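Local coordinates for protein N-acetyl-beta-D glucosaminidase (Rhizomucor miehei CAU432, PDB 4ZM6) that joins a glycoside hydrolase family 3 beta-N-acetylglucosaminidase to a GCN5-related glucosamine N-acetyltransferase region that binds acetyl coenzyme A, at residues V598-V603 / E637-Q642; H610-L615 / L649-P654; V686-G691 / R851-G856. All blocks are in the same frame, centred on the assembly; numbering follows the deposited sequence.

In the fold
Contacts 1 and 2 share one GNAT sheet, their centres about 10 Å apart: contact 1 packs helix 627-642 on strand 594-605, and contact 2 is made at the neighbouring strand 608-618. Their segments alternate along the chain, helix 627-642 coming before the end of strand 646-649. They touch through backbone pairing of the two strands and through Phe639, which packs on Gly611. Contact 3 comes later, its centre about 15 Å from contact 2 and 24 Å from contact 1. A probable hydrogen bond between Leu649 N and Gly856 O ties it to contact 2. Contacts 1 and 2 thus belong to the acetyl-CoA-binding domain, and contact 3 joins that domain to the C-terminal acetyltransferase-like region.

Contact 1 (V598-V603 / E637-Q642); sequences VATQIV and EHFREQ
Ile602 holds CG1 anti to its carbonyl carbon (chi1 -71°), and His638 swings CG anti to its backbone N (chi1 170°); from these positions the two side chains reach toward each other, tip to tip. Their ends meet at Ile602 CD1 and His638 CE1, 3.7 Å apart. The same methyl carbon lies 3.8 Å from CG of Gln642, whose side chain crosses that of Ile602 at about a right angle, so CD1 sits between residues one helical turn apart. Phe639 slides past Ile602 in the opposite direction and presents the edge of its ring, with CE1 4.0 Å from Ile602 CG1. Strand 594-605 belongs to the central sheet of the GNAT domain, and helix 627-642 packs on one side of that sheet; the two short segments run nearly parallel, 17° apart, with their axes 10.2 Å from each other. Two residues earlier in the strand, Thr600 meets Phe639 tip to tip: its OG1 lies 3.7 Å from Phe639 CZ, and its CG2 3.8 Å from Phe639 CE1. No hydrogen bond crosses this interface, and the Thr600 hydroxyl instead makes a weak bond to Ala599 O. On the far side of the helix, Arg640 forms a salt bridge with Glu167, and Glu637 bonds to Ser108, joining the acetyltransferase domain to the N-terminal hydrolase part of the chain.

Contact 2 (H610-L615 / L649-P654); sequences HGQLML and LGSTYP. With ACO (acetyl coenzyme *a), chain C.
The acetyl end of the coenzyme A pocket is bordered by Leu613 and Gly650, joined by a backbone hydrogen bond from Gly650 N to Leu613 O (2.8 Å). The acetyl CH3 of the cofactor lies 3.5 Å from Gly650 N, and the acetyl O is 3.4 Å from Leu615 CA. At the backbone angles of Gly650, a conformation suited to glycine, a CB would press on the preceding carbonyl O. Leu613 and Leu649 form a parallel bridge, and Leu613 CD1 and Leu649 CD2 meet (4.3 Å) on one face of the sheet. Parallel pairing gives way here as the chain leaves strand 646-649, while Met614 and Leu615 together oppose Ala599 in a classic beta bulge, a feature known from this strand of GNAT domains. Beyond the bridge, Gln612 holds the loop at two points. Its OE1 accepts Thr652 N (3.1 Å), which stands above the carbonyl plane, and also NE2 of Gln601; its own NE2 donates to Thr652 OG1 (3.1 Å), nearly in the amide plane. Met614 CG lies 3.5 Å from Ser651 OG, whose hydroxyl donates in plane to a lone pair of Pro654 O (3.0 Å), closing a turn that contains the Tyr653-Pro654 cis peptide bond.

Contact 3 (V686-G691 / R851-G856); sequences VHDLIG and RSYRLG
Val686 and Tyr853 form a hydrogen-bonded antiparallel pair, Tyr853 N reaching Val686 O at 2.6 Å and Val686 N reaching Tyr853 O at 2.7 Å. The register continues through His687 opposite Ser852, a non-hydrogen-bonded pair, to Asp688 opposite Arg851, where Asp688 N donates to Arg851 O (2.8 Å) and the return bond, Arg851 N to Asp688 O, is longer (3.3 Å). The strand axes approach to 4.6 Å and run at 157°, a modestly twisted ladder. On one face, Tyr853 CG is anti to its carbonyl carbon (chi1 -43°), and the ring leans from its own pair partner, Val686, diagonally toward Asp688. There its OH donates to Asp688 OD2 (2.6 Å), meeting that oxygen from above the carboxylate, 58° out of plane, while the carboxylate carbon CG lies at the edge of the tyrosine ring. The buried carboxylate has further partners: OD2 also bonds to Tyr832 OH, and OD1 to Trp835 N, hydrogen-bonding partners that would be consistent with a charged aspartate. Farther out, Val686 CG2 packs against Leu855 CG at 4.2 Å. The guanidinium of Arg851 leads away to Asp564 O and a cation-pi contact with Trp565. On the opposite face, His687 ND1 and Ser852 OG share a hydrogen bond (2.9 Å) at the edge of the imidazole. Strand 686-692, from the first acetyltransferase region, lies between strands 830-836 and 847-857 of the second, a placement consistent with the exchange of C-terminal strands between paired GNAT domains.

Contact 1 (V598-V603 / E637-Q642)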
loop_
_atom_site.group_PDB
_atom_site.type_symbol
_atom_site.label_atom_id
_atom_site.label_comp_id
_atom_site.label_asym_id
_atom_site.label_seq_id
_atom_site.Cartn_x
_atom_site.Cartn_y
_atom_site.Cartn_z
ATOM N N VAL A 598 -4.251 -4.235 19.482
ATOM C CA VAL A 598 -4.771 -2.875 19.565
ATOM C C VAL A 598 -6.063 -2.748 18.744
ATOM O O VAL A 598 -6.155 -3.278 17.633
ATOM C CB VAL A 598 -3.718 -1.840 19.109
ATOM C CG1 VAL A 598 -3.415 -1.972 17.625
ATOM C CG2 VAL A 598 -4.165 -0.422 19.437
ATOM N N ALA A 599 -7.053 -2.054 19.309
ATOM C CA ALA A 599 -8.320 -1.776 18.634
ATOM C C ALA A 599 -8.459 -0.281 18.416
ATOM O O ALA A 599 -7.917 0.515 19.179
ATOM C CB ALA A 599 -9.480 -2.290 19.458
ATOM N N THR A 600 -9.251 0.088 17.414
ATOM C CA THR A 600 -9.174 1.412 16.806
ATOM C C THR A 600 -10.390 1.692 15.915
ATOM O O THR A 600 -10.805 0.840 15.136
ATOM C CB THR A 600 -7.870 1.530 15.979
ATOM O OG1 THR A 600 -6.856 2.136 16.780
ATOM C CG2 THR A 600 -8.046 2.362 14.711
ATOM N N GLN A 601 -10.945 2.894 16.036
ATOM C CA GLN A 601 -12.038 3.336 15.173
ATOM C C GLN A 601 -11.940 4.837 14.919
ATOM O O GLN A 601 -11.265 5.553 15.660
ATOM C CB GLN A 601 -13.406 2.946 15.766
ATOM C CG GLN A 601 -13.960 3.806 16.897
ATOM C CD GLN A 601 -15.458 3.585 17.117
ATOM O OE1 GLN A 601 -16.092 2.768 16.445
ATOM N NE2 GLN A 601 -16.031 4.322 18.061
ATOM N N ILE A 602 -12.593 5.298 13.855
ATOM C CA ILE A 602 -12.626 6.720 13.518
ATOM C C ILE A 602 -14.077 7.164 13.380
ATOM O O ILE A 602 -14.857 6.549 12.652
ATOM C CB ILE A 602 -11.849 7.024 12.217
ATOM C CG1 ILE A 602 -10.348 6.862 12.451
ATOM C CG2 ILE A 602 -12.134 8.439 11.726
ATOM C CD1 ILE A 602 -9.523 6.865 11.180
ATOM N N VAL A 603 -14.417 8.239 14.084
ATOM C CA VAL A 603 -15.776 8.765 14.127
ATOM C C VAL A 603 -15.740 10.246 13.781
ATOM O O VAL A 603 -14.775 10.938 14.096
ATOM C CB VAL A 603 -16.389 8.564 15.531
ATOM C CG1 VAL A 603 -17.627 9.426 15.734
ATOM C CG2 VAL A 603 -16.725 7.099 15.749
ATOM N N GLU A 637 -0.021 6.289 13.760
ATOM C CA GLU A 637 0.409 6.437 12.368
ATOM C C GLU A 637 -0.787 6.336 11.431
ATOM O O GLU A 637 -0.888 7.102 10.475
ATOM C CB GLU A 637 1.468 5.391 11.997
ATOM C CG GLU A 637 2.853 5.708 12.543
ATOM C CD GLU A 637 3.704 4.472 12.778
ATOM O OE1 GLU A 637 3.529 3.464 12.051
ATOM O OE2 GLU A 637 4.560 4.518 13.693
ATOM N N HIS A 638 -1.693 5.401 11.715
ATOM C CA HIS A 638 -2.917 5.269 10.932
ATOM C C HIS A 638 -3.787 6.520 11.052
ATOM O O HIS A 638 -4.174 7.098 10.041
ATOM C CB HIS A 638 -3.723 4.038 11.345
ATOM C CG HIS A 638 -5.087 3.995 10.735
ATOM N ND1 HIS A 638 -6.241 3.957 11.487
ATOM C CD2 HIS A 638 -5.481 4.047 9.440
ATOM C CE1 HIS A 638 -7.288 3.961 10.679
ATOM N NE2 HIS A 638 -6.853 4.019 9.433
ATOM N N PHE A 639 -4.083 6.930 12.283
ATOM C CA PHE A 639 -4.855 8.143 12.519
ATOM C C PHE A 639 -4.231 9.319 11.789
ATOM O O PHE A 639 -4.924 10.096 11.134
ATOM C CB PHE A 639 -4.896 8.491 14.005
ATOM C CG PHE A 639 -5.674 7.524 14.855
ATOM C CD1 PHE A 639 -6.867 6.965 14.413
ATOM C CD2 PHE A 639 -5.232 7.216 16.136
ATOM C CE1 PHE A 639 -7.574 6.085 15.213
ATOM C CE2 PHE A 639 -5.941 6.344 16.943
ATOM C CZ PHE A 639 -7.110 5.775 16.480
ATOM N N ARG A 640 -2.915 9.439 11.919
ATOM C CA ARG A 640 -2.164 10.539 11.331
ATOM C C ARG A 640 -2.385 10.631 9.822
ATOM O O ARG A 640 -2.655 11.710 9.301
ATOM C CB ARG A 640 -0.675 10.367 11.651
ATOM C CG ARG A 640 0.222 11.500 11.193
ATOM C CD ARG A 640 1.651 11.291 11.665
ATOM N NE ARG A 640 1.756 11.200 13.128
ATOM C CZ ARG A 640 2.215 10.153 13.820
ATOM N NH1 ARG A 640 2.634 9.044 13.217
ATOM N NH2 ARG A 640 2.259 10.218 15.144
ATOM N N GLU A 641 -2.276 9.497 9.132
ATOM C CA GLU A 641 -2.493 9.435 7.682
ATOM C C GLU A 641 -3.932 9.755 7.310
ATOM O O GLU A 641 -4.183 10.372 6.275
ATOM C CB GLU A 641 -2.138 8.048 7.136
ATOM C CG GLU A 641 -0.657 7.710 7.179
ATOM C CD GLU A 641 -0.392 6.229 6.966
ATOM O OE1 GLU A 641 -0.604 5.434 7.912
ATOM O OE2 GLU A 641 0.028 5.856 5.849
ATOM N N GLN A 642 -4.871 9.322 8.151
ATOM C CA GLN A 642 -6.296 9.561 7.920
ATOM C C GLN A 642 -6.737 10.991 8.218
ATOM O O GLN A 642 -7.818 11.399 7.798
ATOM C CB GLN A 642 -7.145 8.599 8.759
ATOM C CG GLN A 642 -7.035 7.145 8.339
ATOM C CD GLN A 642 -7.373 6.952 6.879
ATOM O OE1 GLN A 642 -8.470 7.295 6.436
ATOM N NE2 GLN A 642 -6.429 6.419 6.119
#

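Contact 2 (H610-L615 / L649-P654)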
loop_
_atom_site.group_PDB
_atom_site.type_symbol
_atom_site.label_atom_id
_atom_site.label_comp_id
_atom_site.label_asym_id
_atom_site.label_seq_id
_atom_site.Cartn_x
_atom_site.Cartn_y
_atom_site.Cartn_z
ATOM N N HIS A 610 -12.344 11.966 14.236
ATOM C CA HIS A 610 -11.840 11.689 15.578
ATOM C C HIS A 610 -11.373 10.248 15.648
ATOM O O HIS A 610 -12.142 9.333 15.363
ATOM C CB HIS A 610 -12.926 11.911 16.635
ATOM C CG HIS A 610 -13.117 13.343 17.018
ATOM N ND1 HIS A 610 -13.025 13.781 18.321
ATOM C CD2 HIS A 610 -13.394 14.439 16.270
ATOM C CE1 HIS A 610 -13.240 15.085 18.361
ATOM N NE2 HIS A 610 -13.464 15.508 17.129
ATOM N N GLY A 611 -10.115 10.049 16.027
ATOM C CA GLY A 611 -9.561 8.718 16.180
ATOM C C GLY A 611 -9.752 8.258 17.604
ATOM O O GLY A 611 -9.427 8.984 18.537
ATOM N N GLN A 612 -10.289 7.056 17.780
ATOM C CA GLN A 612 -10.500 6.518 19.107
ATOM C C GLN A 612 -9.656 5.273 19.267
ATOM O O GLN A 612 -9.764 4.344 18.466
ATOM C CB GLN A 612 -11.973 6.198 19.324
ATOM C CG GLN A 612 -12.899 7.387 19.119
ATOM C CD GLN A 612 -14.292 7.160 19.695
ATOM O OE1 GLN A 612 -14.756 6.023 19.812
ATOM N NE2 GLN A 612 -14.962 8.246 20.066
ATOM N N LEU A 613 -8.792 5.276 20.284
ATOM C CA LEU A 613 -7.976 4.120 20.619
ATOM C C LEU A 613 -8.793 3.293 21.598
ATOM O O LEU A 613 -8.789 3.545 22.801
ATOM C CB LEU A 613 -6.630 4.551 21.211
ATOM C CG LEU A 613 -5.480 3.535 21.155
ATOM C CD1 LEU A 613 -4.167 4.174 21.574
ATOM C CD2 LEU A 613 -5.750 2.342 22.041
ATOM N N MET A 614 -9.506 2.309 21.060
ATOM C CA MET A 614 -10.506 1.568 21.822
ATOM C C MET A 614 -9.852 0.697 22.882
ATOM O O MET A 614 -10.352 0.573 23.998
ATOM C CB MET A 614 -11.352 0.687 20.892
ATOM C CG MET A 614 -12.147 1.444 19.835
ATOM S SD MET A 614 -12.872 0.338 18.601
ATOM C CE MET A 614 -14.126 -0.472 19.587
ATOM N N LEU A 615 -8.740 0.076 22.521
ATOM C CA LEU A 615 -8.069 -0.842 23.425
ATOM C C LEU A 615 -6.622 -1.028 22.992
ATOM O O LEU A 615 -6.317 -1.003 21.795
ATOM C CB LEU A 615 -8.795 -2.187 23.439
ATOM C CG LEU A 615 -8.326 -3.223 24.458
ATOM C CD1 LEU A 615 -8.768 -2.840 25.858
ATOM C CD2 LEU A 615 -8.862 -4.597 24.096
ATOM N N LEU A 649 -8.476 8.405 24.204
ATOM C CA LEU A 649 -8.221 7.128 24.872
ATOM C C LEU A 649 -9.560 6.501 25.238
ATOM O O LEU A 649 -10.380 7.123 25.925
ATOM C CB LEU A 649 -7.380 7.298 26.141
ATOM C CG LEU A 649 -5.864 7.448 26.021
ATOM C CD1 LEU A 649 -5.244 7.457 27.412
ATOM C CD2 LEU A 649 -5.243 6.347 25.176
ATOM N N GLY A 650 -9.760 5.261 24.801
ATOM C CA GLY A 650 -11.046 4.594 24.931
ATOM C C GLY A 650 -11.933 5.002 23.778
ATOM O O GLY A 650 -11.471 5.634 22.829
ATOM N N SER A 651 -13.208 4.646 23.850
ATOM C CA SER A 651 -14.144 4.990 22.787
ATOM C C SER A 651 -15.499 5.397 23.342
ATOM O O SER A 651 -15.785 5.221 24.525
ATOM C CB SER A 651 -14.289 3.822 21.802
ATOM O OG SER A 651 -14.251 2.567 22.463
ATOM N N THR A 652 -16.323 5.964 22.468
ATOM C CA THR A 652 -17.699 6.305 22.802
ATOM C C THR A 652 -18.607 5.095 22.526
ATOM O O THR A 652 -19.023 4.409 23.466
ATOM C CB THR A 652 -18.166 7.541 22.013
ATOM O OG1 THR A 652 -17.833 7.372 20.635
ATOM C CG2 THR A 652 -17.479 8.794 22.521
ATOM N N TYR A 653 -18.874 4.818 21.248
ATOM C CA TYR A 653 -19.732 3.698 20.850
ATOM C C TYR A 653 -19.262 3.070 19.533
ATOM O O TYR A 653 -19.147 3.774 18.530
ATOM C CB TYR A 653 -21.183 4.176 20.684
ATOM C CG TYR A 653 -22.211 3.068 20.849
ATOM C CD1 TYR A 653 -22.455 2.157 19.825
ATOM C CD2 TYR A 653 -22.920 2.925 22.040
ATOM C CE1 TYR A 653 -23.380 1.138 19.980
ATOM C CE2 TYR A 653 -23.844 1.911 22.205
ATOM C CZ TYR A 653 -24.077 1.023 21.175
ATOM O OH TYR A 653 -25.000 0.013 21.335
ATOM N N PRO A 654 -18.989 1.750 19.519
ATOM C CA PRO A 654 -18.946 0.788 20.629
ATOM C C PRO A 654 -17.730 1.007 21.521
ATOM O O PRO A 654 -16.905 1.877 21.235
ATOM C CB PRO A 654 -18.851 -0.572 19.924
ATOM C CG PRO A 654 -18.273 -0.279 18.587
ATOM C CD PRO A 654 -18.763 1.094 18.218
HETATM N N1A ACO C . 14.406 -2.793 27.898
HETATM C C2A ACO C . 14.170 -2.098 29.035
HETATM N N3A ACO C . 13.016 -1.433 29.269
HETATM C C4A ACO C . 12.003 -1.435 28.361
HETATM C C5A ACO C . 12.199 -2.168 27.096
HETATM C C6A ACO C . 13.487 -2.872 26.902
HETATM N N6A ACO C . 13.723 -3.568 25.763
HETATM N N7A ACO C . 11.082 -2.006 26.379
HETATM C C8A ACO C . 10.235 -1.234 27.109
HETATM N N9A ACO C . 10.785 -0.885 28.289
HETATM C C1B ACO C . 10.126 -0.049 29.331
HETATM C C2B ACO C . 10.494 1.427 29.207
HETATM O O2B ACO C . 10.838 1.960 30.493
HETATM C C3B ACO C . 9.279 2.113 28.601
HETATM O O3B ACO C . 9.031 3.441 29.104
HETATM P P3B ACO C . 8.441 3.855 30.559
HETATM O O7A ACO C . 6.935 3.805 30.401
HETATM O O8A ACO C . 9.036 2.875 31.543
HETATM O O9A ACO C . 8.963 5.254 30.730
HETATM C C4B ACO C . 8.131 1.136 28.848
HETATM O O4B ACO C . 8.703 -0.138 29.184
HETATM C C5B ACO C . 7.227 1.022 27.627
HETATM O O5B ACO C . 6.627 -0.265 27.650
HETATM P P1A ACO C . 6.351 -1.104 26.315
HETATM O O1A ACO C . 7.115 -2.402 26.438
HETATM O O2A ACO C . 6.505 -0.261 25.078
HETATM O O3A ACO C . 4.785 -1.318 26.591
HETATM P P2A ACO C . 4.207 -2.749 27.009
HETATM O O4A ACO C . 4.568 -3.729 25.917
HETATM O O5A ACO C . 4.604 -3.056 28.424
HETATM O O6A ACO C . 2.635 -2.429 26.971
HETATM C CBP ACO C . 0.671 -1.667 28.169
HETATM C CCP ACO C . 2.101 -1.363 27.755
HETATM C CDP ACO C . -0.208 -1.789 26.933
HETATM C CEP ACO C . 0.163 -0.514 29.020
HETATM C CAP ACO C . 0.703 -2.976 28.960
HETATM O OAP ACO C . 1.205 -2.728 30.270
HETATM C C9P ACO C . -0.632 -3.658 29.052
HETATM O O9P ACO C . -0.904 -4.536 28.244
HETATM N N8P ACO C . -1.468 -3.299 30.024
HETATM C C7P ACO C . -2.744 -3.969 30.180
HETATM C C6P ACO C . -3.695 -3.229 31.106
HETATM C C5P ACO C . -4.238 -1.917 30.570
HETATM O O5P ACO C . -4.568 -1.104 31.417
HETATM N N4P ACO C . -4.388 -1.680 29.256
HETATM C C3P ACO C . -4.984 -0.439 28.751
HETATM C C2P ACO C . -6.501 -0.540 28.551
HETATM S S1P ACO C . -7.303 1.043 28.473
HETATM C C ACO C . -7.283 1.450 26.863
HETATM O O ACO C . -6.705 0.746 26.054
HETATM C CH3 ACO C . -7.986 2.706 26.460
#

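Contact 3 (V686-G691 / R851-G856)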
loop_
_atom_site.group_PDB
_atom_site.type_symbol
_atom_site.label_atom_id
_atom_site.label_comp_id
_atom_site.label_asym_id
_atom_site.label_seq_id
_atom_site.Cartn_x
_atom_site.Cartn_y
_atom_site.Cartn_z
ATOM N N VAL A 686 -14.037 9.780 35.962
ATOM C CA VAL A 686 -15.336 9.591 35.335
ATOM C C VAL A 686 -15.788 8.195 35.748
ATOM O O VAL A 686 -14.955 7.301 35.891
ATOM C CB VAL A 686 -15.219 9.756 33.803
ATOM C CG1 VAL A 686 -16.077 8.754 33.043
ATOM C CG2 VAL A 686 -15.571 11.179 33.398
ATOM N N HIS A 687 -17.095 8.011 35.939
ATOM C CA HIS A 687 -17.611 6.812 36.616
ATOM C C HIS A 687 -18.685 6.038 35.852
ATOM O O HIS A 687 -19.493 6.619 35.121
ATOM C CB HIS A 687 -18.191 7.208 37.971
ATOM C CG HIS A 687 -17.309 8.123 38.758
ATOM N ND1 HIS A 687 -16.287 7.663 39.559
ATOM C CD2 HIS A 687 -17.293 9.473 38.861
ATOM C CE1 HIS A 687 -15.682 8.692 40.127
ATOM N NE2 HIS A 687 -16.272 9.801 39.719
ATOM N N ASP A 688 -18.666 4.719 36.037
ATOM C CA ASP A 688 -19.801 3.850 35.738
ATOM C C ASP A 688 -20.509 3.554 37.059
ATOM O O ASP A 688 -19.851 3.270 38.063
ATOM C CB ASP A 688 -19.341 2.525 35.110
ATOM C CG ASP A 688 -18.971 2.653 33.639
ATOM O OD1 ASP A 688 -19.110 3.743 33.058
ATOM O OD2 ASP A 688 -18.514 1.649 33.059
ATOM N N LEU A 689 -21.840 3.606 37.050
ATOM C CA LEU A 689 -22.644 3.341 38.248
ATOM C C LEU A 689 -23.348 1.993 38.171
ATOM O O LEU A 689 -23.630 1.498 37.081
ATOM C CB LEU A 689 -23.687 4.438 38.436
ATOM C CG LEU A 689 -23.212 5.884 38.294
ATOM C CD1 LEU A 689 -24.357 6.840 38.576
ATOM C CD2 LEU A 689 -22.044 6.182 39.223
ATOM N N ILE A 690 -23.626 1.411 39.337
ATOM C CA ILE A 690 -24.436 0.190 39.438
ATOM C C ILE A 690 -25.569 0.409 40.437
ATOM O O ILE A 690 -25.371 1.019 41.490
ATOM C CB ILE A 690 -23.608 -1.056 39.837
ATOM C CG1 ILE A 690 -24.516 -2.294 39.916
ATOM C CG2 ILE A 690 -22.893 -0.853 41.167
ATOM C CD1 ILE A 690 -23.776 -3.599 40.111
ATOM N N GLY A 691 -26.757 -0.086 40.099
ATOM C CA GLY A 691 -27.934 0.070 40.954
ATOM C C GLY A 691 -28.722 -1.218 41.105
ATOM O O GLY A 691 -29.058 -1.863 40.112
ATOM N N ARG A 851 -17.276 1.387 38.857
ATOM C CA ARG A 851 -15.893 1.467 38.414
ATOM C C ARG A 851 -15.603 2.898 37.968
ATOM O O ARG A 851 -16.513 3.612 37.536
ATOM C CB ARG A 851 -15.643 0.505 37.248
ATOM C CG ARG A 851 -15.847 -0.971 37.557
ATOM C CD ARG A 851 -14.723 -1.539 38.406
ATOM N NE ARG A 851 -14.990 -2.913 38.842
ATOM C CZ ARG A 851 -14.912 -3.991 38.062
ATOM N NH1 ARG A 851 -14.584 -3.883 36.782
ATOM N NH2 ARG A 851 -15.170 -5.193 38.559
ATOM N N SER A 852 -14.338 3.312 38.060
ATOM C CA SER A 852 -13.936 4.670 37.664
ATOM C C SER A 852 -12.878 4.651 36.562
ATOM O O SER A 852 -12.084 3.715 36.466
ATOM C CB SER A 852 -13.421 5.450 38.878
ATOM O OG SER A 852 -14.377 5.449 39.931
ATOM N N TYR A 853 -12.883 5.690 35.731
ATOM C CA TYR A 853 -11.920 5.829 34.636
ATOM C C TYR A 853 -11.373 7.247 34.573
ATOM O O TYR A 853 -12.046 8.194 34.962
ATOM C CB TYR A 853 -12.572 5.501 33.287
ATOM C CG TYR A 853 -13.470 4.284 33.299
ATOM C CD1 TYR A 853 -14.812 4.401 33.622
ATOM C CD2 TYR A 853 -12.981 3.021 32.979
ATOM C CE1 TYR A 853 -15.642 3.300 33.632
ATOM C CE2 TYR A 853 -13.810 1.909 32.987
ATOM C CZ TYR A 853 -15.141 2.060 33.319
ATOM O OH TYR A 853 -15.986 0.973 33.339
ATOM N N ARG A 854 -10.155 7.391 34.064
ATOM C CA ARG A 854 -9.594 8.706 33.777
ATOM C C ARG A 854 -9.503 8.877 32.272
ATOM O O ARG A 854 -8.819 8.105 31.597
ATOM C CB ARG A 854 -8.209 8.853 34.394
ATOM C CG ARG A 854 -7.558 10.210 34.145
ATOM C CD ARG A 854 -6.142 10.254 34.697
ATOM N NE ARG A 854 -6.107 9.853 36.103
ATOM C CZ ARG A 854 -6.471 10.632 37.118
ATOM N NH1 ARG A 854 -6.916 11.872 36.906
ATOM N NH2 ARG A 854 -6.409 10.157 38.360
ATOM N N LEU A 855 -10.190 9.886 31.748
ATOM C CA LEU A 855 -10.177 10.138 30.318
ATOM C C LEU A 855 -8.812 10.647 29.884
ATOM O O LEU A 855 -8.043 11.167 30.695
ATOM C CB LEU A 855 -11.251 11.156 29.934
ATOM C CG LEU A 855 -12.695 10.818 30.316
ATOM C CD1 LEU A 855 -13.655 11.762 29.600
ATOM C CD2 LEU A 855 -13.034 9.363 30.007
ATOM N N GLY A 856 -8.520 10.472 28.600
ATOM C CA GLY A 856 -7.300 10.982 27.984
ATOM C C GLY A 856 -7.623 11.390 26.567
ATOM O O GLY A 856 -8.481 10.782 25.928
#